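PDB 3WZ1: beta-agarase AgaA from Microbulbifer thermotolerans, which cleaves beta-1,4-galactosidic linkages inside agarose chains, as an endo-acting glycoside hydrolase family 16 enzyme that releases mainly neoagarotetraose. Local coordinates for residues P64-Y68 against Y88-I92. Residues are numbered along the deposited sequence; the frame is centred on the assembly and turned at random.
Sequences PHYSY and YLGSI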
loop_
_atom_site.group_PDB
_atom_site.type_symbol
_atom_site.label_atom_id
_atom_site.label_comp_id
_atom_site.label_asym_id
_atom_site.label_seq_id
_atom_site.Cartn_x
_atom_site.Cartn_y
_atom_site.Cartn_z
ATOM N N PRO A 64 -14.662 -2.129 -9.660
ATOM C CA PRO A 64 -14.144 -0.908 -10.271
ATOM C C PRO A 64 -14.851 0.373 -9.790
ATOM O O PRO A 64 -14.249 1.434 -9.775
ATOM C CB PRO A 64 -14.297 -1.162 -11.784
ATOM C CG PRO A 64 -15.344 -2.199 -11.883
ATOM C CD PRO A 64 -15.196 -3.061 -10.669
ATOM N N HIS A 65 -16.122 0.275 -9.425
ATOM C CA HIS A 65 -16.880 1.476 -9.039
ATOM C C HIS A 65 -16.659 1.905 -7.591
ATOM O O HIS A 65 -17.321 2.810 -7.119
ATOM C CB HIS A 65 -18.361 1.304 -9.323
ATOM C CG HIS A 65 -18.647 0.963 -10.749
ATOM N ND1 HIS A 65 -19.838 0.409 -11.166
ATOM C CD2 HIS A 65 -17.878 1.081 -11.853
ATOM C CE1 HIS A 65 -19.787 0.193 -12.467
ATOM N NE2 HIS A 65 -18.607 0.588 -12.912
ATOM N N TYR A 66 -15.732 1.224 -6.921
ATOM C CA TYR A 66 -15.334 1.544 -5.535
ATOM C C TYR A 66 -13.969 2.233 -5.482
ATOM O O TYR A 66 -13.394 2.392 -4.402
ATOM C CB TYR A 66 -15.444 0.288 -4.639
ATOM C CG TYR A 66 -16.881 -0.091 -4.434
ATOM C CD1 TYR A 66 -17.631 -0.628 -5.486
ATOM C CD2 TYR A 66 -17.538 0.164 -3.236
ATOM C CE1 TYR A 66 -18.968 -0.938 -5.320
ATOM C CE2 TYR A 66 -18.884 -0.132 -3.073
ATOM C CZ TYR A 66 -19.588 -0.695 -4.132
ATOM O OH TYR A 66 -20.942 -0.979 -3.961
ATOM N N SER A 67 -13.478 2.666 -6.635
ATOM C CA SER A 67 -12.385 3.644 -6.725
ATOM C C SER A 67 -12.819 4.825 -7.577
ATOM O O SER A 67 -13.590 4.669 -8.521
ATOM C CB SER A 67 -11.133 2.984 -7.322
ATOM O OG SER A 67 -11.379 2.449 -8.609
ATOM N N TYR A 68 -12.336 6.015 -7.235
ATOM C CA TYR A 68 -12.588 7.211 -8.032
ATOM C C TYR A 68 -11.570 8.269 -7.628
ATOM O O TYR A 68 -10.929 8.157 -6.579
ATOM C CB TYR A 68 -14.033 7.741 -7.864
ATOM C CG TYR A 68 -14.426 8.134 -6.474
ATOM C CD1 TYR A 68 -14.929 7.194 -5.572
ATOM C CD2 TYR A 68 -14.291 9.439 -6.050
ATOM C CE1 TYR A 68 -15.302 7.560 -4.282
ATOM C CE2 TYR A 68 -14.670 9.809 -4.767
ATOM C CZ TYR A 68 -15.165 8.869 -3.895
ATOM O OH TYR A 68 -15.518 9.245 -2.608
ATOM N N TYR A 88 -17.489 -5.275 -1.215
ATOM C CA TYR A 88 -16.959 -4.610 -2.380
ATOM C C TYR A 88 -15.945 -3.561 -1.947
ATOM O O TYR A 88 -16.231 -2.757 -1.061
ATOM C CB TYR A 88 -18.076 -3.936 -3.187
ATOM C CG TYR A 88 -18.974 -4.838 -4.014
ATOM C CD1 TYR A 88 -18.474 -5.944 -4.683
ATOM C CD2 TYR A 88 -20.309 -4.498 -4.192
ATOM C CE1 TYR A 88 -19.303 -6.733 -5.480
ATOM C CE2 TYR A 88 -21.143 -5.271 -4.985
ATOM C CZ TYR A 88 -20.618 -6.382 -5.621
ATOM O OH TYR A 88 -21.428 -7.158 -6.441
ATOM N N LEU A 89 -14.765 -3.605 -2.556
ATOM C CA LEU A 89 -13.652 -2.707 -2.203
ATOM C C LEU A 89 -12.955 -2.144 -3.428
ATOM O O LEU A 89 -12.794 -2.835 -4.449
ATOM C CB LEU A 89 -12.609 -3.442 -1.338
ATOM C CG LEU A 89 -13.105 -3.978 -0.003
ATOM C CD1 LEU A 89 -12.030 -4.798 0.686
ATOM C CD2 LEU A 89 -13.541 -2.827 0.889
ATOM N N GLY A 90 -12.487 -0.903 -3.325
ATOM C CA GLY A 90 -11.706 -0.311 -4.392
ATOM C C GLY A 90 -10.320 -0.910 -4.519
ATOM O O GLY A 90 -9.727 -1.395 -3.534
ATOM N N SER A 91 -9.792 -0.837 -5.735
ATOM C CA SER A 91 -8.424 -1.240 -6.013
ATOM C C SER A 91 -8.005 -0.675 -7.336
ATOM O O SER A 91 -8.773 -0.746 -8.294
ATOM C CB SER A 91 -8.291 -2.761 -6.065
ATOM O OG SER A 91 -6.956 -3.137 -6.369
ATOM N N ILE A 92 -6.798 -0.119 -7.404
ATOM C CA ILE A 92 -6.177 0.251 -8.673
ATOM C C ILE A 92 -4.746 -0.277 -8.677
ATOM O O ILE A 92 -4.120 -0.465 -7.610
ATOM C CB ILE A 92 -6.247 1.787 -8.957
ATOM C CG1 ILE A 92 -5.174 2.570 -8.166
ATOM C CG2 ILE A 92 -7.653 2.331 -8.718
ATOM C CD1 ILE A 92 -5.095 4.016 -8.607
HETATM O O HOH W 1 -11.670 -0.228 -7.929
#
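In the GH16 beta-jelly roll of this catalytic domain, Tyr-66, just after a short 3-10 turn, and Ser-67, at the start of strand 67-70, lie against the interrupted part of strand 87-94. No direct hydrogen bond crosses between the segments, although CA of Tyr-66 is 4.2 Å from CA of Gly-90; strand 73-80, antiparallel to both strands, bonds to Tyr-66 through Thr-77 and to Tyr-88 through Gly-79. The aromatic contact is a CH-pi interaction: CB of Tyr-88 sits 3.7 Å from the centroid of the Tyr-66 ring, 11° off its normal. The two rings themselves are oblique, with centroids 5.5 Å apart and planes at 45°, and His-63 meets each of them edge-to-face. Backbone packing centres on Gly-90, whose CA approaches Tyr-66 O to 3.2 Å in a CA-H...O contact (127° at H). An ideal CB there would fall 2.2 Å from Tyr-66 O, a clash that explains why glycine suits this close approach. Further along, OG of Ser-67 packs 3.7 Å from CG2 of Ile-92. The polar link is indirect: one water lies 2.8 Å from Ser-67 OG and accepts a hydrogen bond from Ser-91 N at 3.0 Å.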